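Local atomic coordinates of KaiC-like domain-containing protein (PDB entry 2EKD), a protein that is of unknown function but has a KaiC-like domain and is probably related to the P-loop NTPases. Residues F[21-24]-F[25-28]; F[32-35]-F[36-40]; F[45-49]-F[50-54]; F[65-68]-F[69-73]. All coordinates share one frame; numbering follows the deposited sequence.

Interaction 1: F[21-24]-F[25-28]; sequences EYSG and TSRA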
loop_
_atom_site.group_PDB
_atom_site.type_symbol
_atom_site.label_atom_id
_atom_site.label_comp_id
_atom_site.label_asym_id
_atom_site.label_seq_id
_atom_site.Cartn_x
_atom_site.Cartn_y
_atom_site.Cartn_z
ATOM N N GLU F 21 18.522 -15.828 7.610
ATOM C CA GLU F 21 17.799 -15.087 6.590
ATOM C C GLU F 21 18.614 -14.920 5.316
ATOM O O GLU F 21 19.789 -14.544 5.350
ATOM C CB GLU F 21 17.380 -13.720 7.146
ATOM C CG GLU F 21 16.594 -13.843 8.439
ATOM C CD GLU F 21 16.158 -12.518 9.029
ATOM O OE1 GLU F 21 16.803 -11.481 8.771
ATOM O OE2 GLU F 21 15.170 -12.520 9.780
ATOM N N TYR F 22 17.985 -15.205 4.185
ATOM C CA TYR F 22 18.666 -15.078 2.906
ATOM C C TYR F 22 17.689 -14.588 1.838
ATOM O O TYR F 22 16.512 -14.370 2.127
ATOM C CB TYR F 22 19.279 -16.430 2.514
ATOM C CG TYR F 22 18.280 -17.516 2.171
ATOM C CD1 TYR F 22 17.804 -17.666 0.865
ATOM C CD2 TYR F 22 17.812 -18.401 3.147
ATOM C CE1 TYR F 22 16.890 -18.670 0.540
ATOM C CE2 TYR F 22 16.898 -19.406 2.832
ATOM C CZ TYR F 22 16.441 -19.536 1.526
ATOM O OH TYR F 22 15.533 -20.525 1.201
ATOM N N SER F 23 18.189 -14.392 0.622
ATOM C CA SER F 23 17.365 -13.958 -0.509
ATOM C C SER F 23 17.696 -14.844 -1.709
ATOM O O SER F 23 18.652 -15.620 -1.665
ATOM C CB SER F 23 17.656 -12.500 -0.874
ATOM O OG SER F 23 18.959 -12.375 -1.430
ATOM N N GLY F 24 16.921 -14.713 -2.781
ATOM C CA GLY F 24 17.160 -15.505 -3.973
ATOM C C GLY F 24 18.555 -15.357 -4.569
ATOM O O GLY F 24 19.045 -16.280 -5.222
ATOM N N THR F 25 19.203 -14.212 -4.356
ATOM C CA THR F 25 20.551 -14.003 -4.888
ATOM C C THR F 25 21.656 -14.340 -3.878
ATOM O O THR F 25 22.834 -14.155 -4.169
ATOM C CB THR F 25 20.767 -12.545 -5.354
ATOM O OG1 THR F 25 20.589 -11.656 -4.246
ATOM C CG2 THR F 25 19.788 -12.180 -6.464
ATOM N N SER F 26 21.279 -14.841 -2.702
ATOM C CA SER F 26 22.250 -15.174 -1.660
ATOM C C SER F 26 23.027 -16.464 -1.923
ATOM O O SER F 26 24.168 -16.606 -1.477
ATOM C CB SER F 26 21.553 -15.317 -0.295
ATOM O OG SER F 26 21.018 -14.090 0.175
ATOM N N ARG F 27 22.414 -17.400 -2.642
ATOM C CA ARG F 27 23.036 -18.695 -2.887
ATOM C C ARG F 27 23.248 -19.341 -1.513
ATOM O O ARG F 27 24.326 -19.848 -1.206
ATOM C CB ARG F 27 24.382 -18.548 -3.604
ATOM C CG ARG F 27 24.278 -18.160 -5.062
ATOM C CD ARG F 27 25.577 -18.457 -5.790
ATOM N NE ARG F 27 26.697 -17.693 -5.248
ATOM C CZ ARG F 27 27.961 -17.846 -5.635
ATOM N NH1 ARG F 27 28.266 -18.740 -6.572
ATOM N NH2 ARG F 27 28.919 -17.107 -5.085
ATOM N N ALA F 28 22.201 -19.303 -0.694
ATOM C CA ALA F 28 22.224 -19.860 0.655
ATOM C C ALA F 28 22.637 -21.329 0.700
ATOM O O ALA F 28 23.078 -21.820 1.733
ATOM C CB ALA F 28 20.851 -19.680 1.313
HETATM O O HOH W 1 19.759 -18.206 -2.041
#
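S23 and S26 are joined by two hydrogen bonds that shape the loop leaving strand 17-22. The backbone N of S23 donates to S26 OG at 2.9 Å and a moderately bent 157°, and the backbone N of S26 returns a bond of 2.9 Å to S23 O, reaching that oxygen from above its carbonyl plane. The second bond closes a type I beta turn with G24 and T25 at its corners. If the protein follows the P-loop NTPase plan, as its family suggests, the link between the first strand and the following helix would be the place of the Walker A motif; the corresponding residues here, SGTSRA, lack the motif's Gly-Lys-Ser/Thr ending. S26 OG, anti to its own carbonyl carbon (chi1 -66°), turns back to the strand end, within 3.1 Å of S23 OG. Replacing this serine by alanine is likely to leave the S23 N-H without its acceptor and to remove one of the two bonds that span the turn. S23 O also accepts from a water at 2.8 Å, which in turn takes the N-H of A28 and so carries the turn on toward helix 29-37. Three side groups face a second subunit: R27 forms a salt bridge with D194 of that subunit, Y22 OH is hydrogen-bonded to E173 of the second subunit, and T25 packs on I178 of that subunit. A28 CB lies over one face of the Y22 ring as a CH-pi partner, 3.7 Å from the ring centroid, and, shifted toward the rim, comes closest to Y22 CG at 3.5 Å.

Interaction 2: F[32-35]-F[36-40]; sequences LYYI and VNNSK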
loop_
_atom_site.group_PDB
_atom_site.type_symbol
_atom_site.label_atom_id
_atom_site.label_comp_id
_atom_site.label_asym_id
_atom_site.label_seq_id
_atom_site.Cartn_x
_atom_site.Cartn_y
_atom_site.Cartn_z
ATOM N N LEU F 32 24.706 -23.897 3.515
ATOM C CA LEU F 32 24.165 -25.177 3.937
ATOM C C LEU F 32 25.222 -26.250 3.713
ATOM O O LEU F 32 25.462 -27.084 4.581
ATOM C CB LEU F 32 22.924 -25.551 3.127
ATOM C CG LEU F 32 22.505 -26.993 3.450
ATOM C CD1 LEU F 32 21.936 -27.035 4.875
ATOM C CD2 LEU F 32 21.492 -27.495 2.435
ATOM N N TYR F 33 25.837 -26.235 2.535
ATOM C CA TYR F 33 26.861 -27.215 2.211
ATOM C C TYR F 33 27.972 -27.126 3.248
ATOM O O TYR F 33 28.469 -28.137 3.725
ATOM C CB TYR F 33 27.455 -26.950 0.825
ATOM C CG TYR F 33 28.419 -28.028 0.388
ATOM C CD1 TYR F 33 27.949 -29.257 -0.074
ATOM C CD2 TYR F 33 29.799 -27.841 0.478
ATOM C CE1 TYR F 33 28.822 -30.274 -0.434
ATOM C CE2 TYR F 33 30.690 -28.858 0.123
ATOM C CZ TYR F 33 30.191 -30.072 -0.333
ATOM O OH TYR F 33 31.052 -31.087 -0.686
ATOM N N TYR F 34 28.354 -25.899 3.581
ATOM C CA TYR F 34 29.401 -25.645 4.558
ATOM C C TYR F 34 29.062 -26.270 5.909
ATOM O O TYR F 34 29.918 -26.880 6.561
ATOM C CB TYR F 34 29.604 -24.135 4.696
ATOM C CG TYR F 34 30.500 -23.710 5.835
ATOM C CD1 TYR F 34 31.881 -23.559 5.647
ATOM C CD2 TYR F 34 29.969 -23.428 7.095
ATOM C CE1 TYR F 34 32.709 -23.130 6.685
ATOM C CE2 TYR F 34 30.789 -22.996 8.142
ATOM C CZ TYR F 34 32.154 -22.848 7.931
ATOM O OH TYR F 34 32.956 -22.396 8.952
ATOM N N ILE F 35 27.809 -26.135 6.322
ATOM C CA ILE F 35 27.368 -26.694 7.594
ATOM C C ILE F 35 27.330 -28.231 7.593
ATOM O O ILE F 35 27.683 -28.863 8.591
ATOM C CB ILE F 35 25.970 -26.138 7.979
ATOM C CG1 ILE F 35 26.097 -24.665 8.390
ATOM C CG2 ILE F 35 25.360 -26.964 9.112
ATOM C CD1 ILE F 35 24.766 -24.002 8.768
ATOM N N VAL F 36 26.912 -28.833 6.481
ATOM C CA VAL F 36 26.819 -30.295 6.400
ATOM C C VAL F 36 28.194 -30.962 6.184
ATOM O O VAL F 36 28.598 -31.863 6.912
ATOM C CB VAL F 36 25.885 -30.705 5.248
ATOM C CG1 VAL F 36 25.921 -32.220 5.074
ATOM C CG2 VAL F 36 24.460 -30.290 5.563
ATOM N N ASN F 37 28.881 -30.535 5.085
ATOM C CA ASN F 37 30.204 -31.094 4.792
ATOM C C ASN F 37 31.094 -31.024 6.039
ATOM O O ASN F 37 31.625 -32.023 6.528
ATOM C CB ASN F 37 30.820 -30.246 3.669
ATOM C CG ASN F 37 31.998 -30.955 3.021
ATOM O OD1 ASN F 37 32.894 -30.326 2.442
ATOM N ND2 ASN F 37 31.963 -32.302 3.063
ATOM N N ASN F 38 31.281 -29.764 6.513
ATOM C CA ASN F 38 31.991 -29.437 7.738
ATOM C C ASN F 38 31.159 -29.807 8.961
ATOM O O ASN F 38 30.228 -29.111 9.345
ATOM C CB ASN F 38 32.277 -27.935 7.737
ATOM C CG ASN F 38 33.188 -27.599 6.584
ATOM O OD1 ASN F 38 34.388 -27.396 6.743
ATOM N ND2 ASN F 38 32.586 -27.544 5.384
ATOM N N SER F 39 31.421 -30.893 9.686
ATOM C CA SER F 39 30.633 -31.160 10.885
ATOM C C SER F 39 31.119 -32.415 11.626
ATOM O O SER F 39 31.039 -33.535 11.136
ATOM C CB SER F 39 29.172 -31.335 10.469
ATOM O OG SER F 39 28.334 -31.198 11.617
ATOM N N LYS F 40 31.671 -32.187 12.832
ATOM C CA LYS F 40 32.024 -33.324 13.679
ATOM C C LYS F 40 30.775 -33.920 14.348
ATOM O O LYS F 40 30.742 -35.077 14.763
ATOM C CB LYS F 40 33.006 -32.838 14.747
ATOM C CG LYS F 40 34.151 -32.011 14.156
ATOM C CD LYS F 40 34.919 -32.769 13.073
ATOM C CE LYS F 40 36.046 -31.929 12.461
ATOM N NZ LYS F 40 35.497 -30.694 11.899
#
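Y33 and N37 make a local i to i+4 contact on the last turn of helix 29-37, where the helix leans on helix 51-61 and strand 114-119. The two side chains run side by side in the same direction, and N37 CB lies over one face of the Y33 ring as a CH-pi partner, 4.1 Å from its centroid. Further out, N37 OD1 comes to 3.5 Å from Y33 CE2, with amide and ring planes turned 38° apart, so the two flat groups are tilted and not stacked. Y33 CG stands opposite the backbone N about the CA-CB bond (chi1 -174°), which sends the ring along the helix surface toward the 65-68 region; there its hydroxyl bonds the main-chain oxygen of D65, and F64 meets the ring edge-to-face. A leucine in place of Y33 would probably leave D65 O without this partner and N37 CB without an aromatic face to rest on. This is the connecting helix of a beta-alpha-beta crossover between the parallel strands 17-22 and 44-48 of an alpha/beta sheet. Its regular bonds run from V36 N to L32 O at 3.0 Å and from N37 N to Y33 O at 2.8 Å. On the buried side L32 CD1 lies 4.2 Å from V36 CG2, the two side chains again pointing the same way. N38 is the first residue to leave helical geometry.

Interaction 3: F[45-49]-F[50-54]; sequences VDDIL and DTYYE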
loop_
_atom_site.group_PDB
_atom_site.type_symbol
_atom_site.label_atom_id
_atom_site.label_comp_id
_atom_site.label_asym_id
_atom_site.label_seq_id
_atom_site.Cartn_x
_atom_site.Cartn_y
_atom_site.Cartn_z
ATOM N N VAL F 45 18.591 -33.009 8.929
ATOM C CA VAL F 45 17.883 -31.988 8.175
ATOM C C VAL F 45 16.362 -32.166 8.210
ATOM O O VAL F 45 15.846 -33.265 8.001
ATOM C CB VAL F 45 18.336 -32.002 6.690
ATOM C CG1 VAL F 45 17.546 -30.977 5.887
ATOM C CG2 VAL F 45 19.834 -31.730 6.591
ATOM N N ASP F 46 15.649 -31.086 8.503
ATOM C CA ASP F 46 14.193 -31.119 8.486
ATOM C C ASP F 46 13.856 -30.516 7.122
ATOM O O ASP F 46 14.015 -29.313 6.898
ATOM C CB ASP F 46 13.601 -30.282 9.621
ATOM C CG ASP F 46 13.814 -30.919 10.979
ATOM O OD1 ASP F 46 13.748 -32.163 11.063
ATOM O OD2 ASP F 46 14.033 -30.188 11.966
ATOM N N ASP F 47 13.422 -31.375 6.210
ATOM C CA ASP F 47 13.113 -30.974 4.847
ATOM C C ASP F 47 11.631 -30.680 4.621
ATOM O O ASP F 47 10.805 -31.591 4.507
ATOM C CB ASP F 47 13.612 -32.068 3.902
ATOM C CG ASP F 47 13.316 -31.778 2.454
ATOM O OD1 ASP F 47 13.004 -30.615 2.117
ATOM O OD2 ASP F 47 13.414 -32.725 1.648
ATOM N N ILE F 48 11.302 -29.394 4.567
ATOM C CA ILE F 48 9.924 -28.976 4.356
ATOM C C ILE F 48 9.643 -28.756 2.875
ATOM O O ILE F 48 10.344 -27.999 2.200
ATOM C CB ILE F 48 9.600 -27.667 5.114
ATOM C CG1 ILE F 48 9.879 -27.840 6.610
ATOM C CG2 ILE F 48 8.145 -27.296 4.899
ATOM C CD1 ILE F 48 9.865 -26.529 7.400
ATOM N N LEU F 49 8.614 -29.440 2.385
ATOM C CA LEU F 49 8.180 -29.334 0.997
ATOM C C LEU F 49 9.281 -29.423 -0.055
ATOM O O LEU F 49 9.384 -28.570 -0.935
ATOM C CB LEU F 49 7.380 -28.041 0.823
ATOM C CG LEU F 49 6.035 -28.085 1.561
ATOM C CD1 LEU F 49 5.411 -26.697 1.653
ATOM C CD2 LEU F 49 5.106 -29.064 0.830
ATOM N N ASP F 50 10.095 -30.470 0.040
ATOM C CA ASP F 50 11.183 -30.719 -0.908
ATOM C C ASP F 50 12.199 -29.596 -1.120
ATOM O O ASP F 50 12.816 -29.511 -2.187
ATOM C CB ASP F 50 10.615 -31.121 -2.277
ATOM C CG ASP F 50 9.794 -32.399 -2.220
ATOM O OD1 ASP F 50 10.151 -33.312 -1.440
ATOM O OD2 ASP F 50 8.797 -32.494 -2.968
ATOM N N THR F 51 12.393 -28.747 -0.114
ATOM C CA THR F 51 13.358 -27.666 -0.245
ATOM C C THR F 51 14.790 -28.215 -0.264
ATOM O O THR F 51 15.671 -27.645 -0.909
ATOM C CB THR F 51 13.197 -26.644 0.904
ATOM O OG1 THR F 51 11.849 -26.152 0.903
ATOM C CG2 THR F 51 14.162 -25.471 0.731
ATOM N N TYR F 52 15.019 -29.332 0.424
ATOM C CA TYR F 52 16.351 -29.929 0.456
ATOM C C TYR F 52 16.748 -30.348 -0.959
ATOM O O TYR F 52 17.880 -30.121 -1.392
ATOM C CB TYR F 52 16.374 -31.123 1.414
ATOM C CG TYR F 52 17.763 -31.644 1.726
ATOM C CD1 TYR F 52 18.843 -30.771 1.855
ATOM C CD2 TYR F 52 17.985 -33.006 1.954
ATOM C CE1 TYR F 52 20.107 -31.237 2.211
ATOM C CE2 TYR F 52 19.248 -33.485 2.312
ATOM C CZ TYR F 52 20.303 -32.592 2.442
ATOM O OH TYR F 52 21.541 -33.044 2.837
ATOM N N TYR F 53 15.806 -30.940 -1.686
ATOM C CA TYR F 53 16.056 -31.344 -3.065
ATOM C C TYR F 53 16.519 -30.137 -3.900
ATOM O O TYR F 53 17.443 -30.253 -4.706
ATOM C CB TYR F 53 14.785 -31.939 -3.687
ATOM C CG TYR F 53 14.883 -32.138 -5.187
ATOM C CD1 TYR F 53 15.631 -33.186 -5.729
ATOM C CD2 TYR F 53 14.271 -31.242 -6.068
ATOM C CE1 TYR F 53 15.773 -33.334 -7.111
ATOM C CE2 TYR F 53 14.408 -31.380 -7.451
ATOM C CZ TYR F 53 15.164 -32.423 -7.965
ATOM O OH TYR F 53 15.354 -32.521 -9.328
ATOM N N GLU F 54 15.874 -28.984 -3.707
ATOM C CA GLU F 54 16.235 -27.773 -4.457
ATOM C C GLU F 54 17.650 -27.299 -4.113
ATOM O O GLU F 54 18.413 -26.922 -5.006
ATOM C CB GLU F 54 15.224 -26.649 -4.188
ATOM C CG GLU F 54 13.768 -27.071 -4.374
ATOM C CD GLU F 54 12.768 -25.939 -4.155
ATOM O OE1 GLU F 54 13.007 -25.071 -3.291
ATOM O OE2 GLU F 54 11.725 -25.928 -4.842
HETATM O O HOH W 2 9.953 -32.581 2.116
#
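The D47 carboxylate lies across the base of Y52, its CG 3.3 Å from Y52 CB, with the carboxylate and ring planes steeply inclined at 71°. D47 CG is anti to the backbone N (chi1 179°), which carries the acid from the strand end over to the first turn of the helix. There the backbone N of Y52 donates to D47 OD1 at 2.9 Å and an almost linear 171°, approaching from above the carboxylate plane. The aspartate therefore takes up a main-chain N-H at the start of helix 51-61 from outside the helix, while D50, in the N-cap position, makes no capping bond. Between strand and helix the chain reverses in a type I' beta turn from I48 to T51. I48 O accepts twice from T51, from its backbone N at 3.2 Å and from its hydroxyl OG1 at 2.7 Å, the latter head-on to the carbonyl. A water further laces the turn, donating to D47 O and accepting from D50 N. Earlier on the strand, V45 CG1 sits over the centre of the Y52 ring, 4.2 Å from its centroid, in a CH-pi contact. The acids D47 and D50 approach each other, and K76 forms salt bridges to both, which probably offsets their charge; D50 OD2 is also hydrogen-bonded to the backbone N of T80. V45 and D47 are backbone-bonded to strand 73-77 on one side of the strand; D46 is bonded to strand 114-119 on the other, and I48 packs on helix 121-127.

Interaction 4: F[65-68]-F[69-73]; sequences DVAP and LENVQ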
loop_
_atom_site.group_PDB
_atom_site.type_symbol
_atom_site.label_atom_id
_atom_site.label_comp_id
_atom_site.label_asym_id
_atom_site.label_seq_id
_atom_site.Cartn_x
_atom_site.Cartn_y
_atom_site.Cartn_z
ATOM N N ASP F 65 30.536 -31.749 -4.548
ATOM C CA ASP F 65 30.415 -33.173 -4.293
ATOM C C ASP F 65 29.250 -33.232 -3.309
ATOM O O ASP F 65 29.376 -32.796 -2.169
ATOM C CB ASP F 65 31.690 -33.713 -3.647
ATOM C CG ASP F 65 31.499 -35.088 -3.046
ATOM O OD1 ASP F 65 31.006 -35.991 -3.756
ATOM O OD2 ASP F 65 31.847 -35.265 -1.859
ATOM N N VAL F 66 28.117 -33.757 -3.759
ATOM C CA VAL F 66 26.928 -33.824 -2.922
ATOM C C VAL F 66 26.696 -35.135 -2.177
ATOM O O VAL F 66 25.586 -35.404 -1.727
ATOM C CB VAL F 66 25.666 -33.491 -3.749
ATOM C CG1 VAL F 66 25.715 -32.042 -4.197
ATOM C CG2 VAL F 66 25.580 -34.408 -4.967
ATOM N N ALA F 67 27.734 -35.954 -2.044
ATOM C CA ALA F 67 27.590 -37.205 -1.308
ATOM C C ALA F 67 27.313 -36.891 0.174
ATOM O O ALA F 67 26.486 -37.547 0.814
ATOM C CB ALA F 67 28.844 -38.050 -1.451
ATOM N N PRO F 68 28.003 -35.884 0.740
ATOM C CA PRO F 68 27.778 -35.533 2.146
ATOM C C PRO F 68 26.307 -35.184 2.414
ATOM O O PRO F 68 25.800 -35.388 3.516
ATOM C CB PRO F 68 28.687 -34.322 2.355
ATOM C CG PRO F 68 29.802 -34.563 1.398
ATOM C CD PRO F 68 29.086 -35.066 0.163
ATOM N N LEU F 69 25.625 -34.650 1.404
ATOM C CA LEU F 69 24.223 -34.287 1.559
ATOM C C LEU F 69 23.321 -35.508 1.418
ATOM O O LEU F 69 22.213 -35.537 1.957
ATOM C CB LEU F 69 23.824 -33.236 0.523
ATOM C CG LEU F 69 24.545 -31.885 0.555
ATOM C CD1 LEU F 69 23.906 -30.972 -0.483
ATOM C CD2 LEU F 69 24.446 -31.257 1.934
ATOM N N GLU F 70 23.801 -36.515 0.692
ATOM C CA GLU F 70 23.030 -37.736 0.475
ATOM C C GLU F 70 23.094 -38.684 1.667
ATOM O O GLU F 70 22.200 -39.505 1.862
ATOM C CB GLU F 70 23.544 -38.474 -0.762
ATOM C CG GLU F 70 23.293 -37.775 -2.077
ATOM C CD GLU F 70 23.988 -38.474 -3.228
ATOM O OE1 GLU F 70 23.929 -39.723 -3.288
ATOM O OE2 GLU F 70 24.586 -37.783 -4.078
ATOM N N ASN F 71 24.141 -38.560 2.473
ATOM C CA ASN F 71 24.318 -39.454 3.609
ATOM C C ASN F 71 23.900 -38.946 4.984
ATOM O O ASN F 71 24.141 -39.617 5.983
ATOM C CB ASN F 71 25.774 -39.926 3.659
ATOM C CG ASN F 71 26.177 -40.673 2.404
ATOM O OD1 ASN F 71 25.570 -41.689 2.051
ATOM N ND2 ASN F 71 27.199 -40.174 1.720
ATOM N N VAL F 72 23.273 -37.775 5.053
ATOM C CA VAL F 72 22.835 -37.266 6.347
ATOM C C VAL F 72 21.417 -37.758 6.588
ATOM O O VAL F 72 20.737 -38.165 5.650
ATOM C CB VAL F 72 22.841 -35.724 6.388
ATOM C CG1 VAL F 72 24.238 -35.202 6.084
ATOM C CG2 VAL F 72 21.825 -35.169 5.398
ATOM N N GLN F 73 20.972 -37.727 7.840
ATOM C CA GLN F 73 19.621 -38.164 8.164
ATOM C C GLN F 73 18.644 -37.021 7.884
ATOM O O GLN F 73 18.957 -35.849 8.103
ATOM C CB GLN F 73 19.542 -38.595 9.630
ATOM C CG GLN F 73 20.615 -39.618 10.020
ATOM C CD GLN F 73 20.466 -40.110 11.447
ATOM O OE1 GLN F 73 19.737 -41.066 11.714
ATOM N NE2 GLN F 73 21.143 -39.448 12.376
#
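The E70 carboxylate crosses V66 at a slant, OE2 3.6 Å from V66 CG2, and the N71 amide reaches back to A67. Beyond CG the E70 chain is extended, and OE2 is hydrogen-bonded to Y56 OH of helix 51-61. The N71 amide brings ND2 to 2.9 Å from A67 O, yet the angle is too poor for a hydrogen bond. The backbone N of N71 bonds A67 O at 3.0 Å, close to head-on, and E70 N adds a weak bond to the same oxygen. V66 O is shared by the N-H groups of L69 and E70, both at 3.2 Å and both weak. On the inner side V66 CG1 lies 4.3 Å from L69 CD1, and both residues pack on L59 of helix 51-61. V66 is the N-cap of the short helix 67-70. P68 has no N-H to give, and at the start of a helix none is needed for an intrahelical bond. Within this single turn V66 O and A67 O are thus each shared by two N-H groups, mostly through weak bonds, while E70 OE2 finds its hydrogen bond outside the turn, at Y56 OH.

In the fold
The four contacts are local and follow one another in series along the chain; none nests in or crosses another. Interaction 1 forms the turn out of strand 17-22, and interaction 2 ends the helix 29-37 that comes next. Interaction 3 then turns the chain from strand 44-48 into helix 51-61, and interaction 4 is the short helix leading into strand 73-77. Later contacts tie back: V36 packing on V72 and N37 on P68 join interactions 2 and 4, while Y52 OH to L69 O and V45 N to Q73 O join 3 and 4. L32 packing on Y52 links 2 with 3. Interactions 1 and 3 both touch the second subunit, their centres about 16 Å apart.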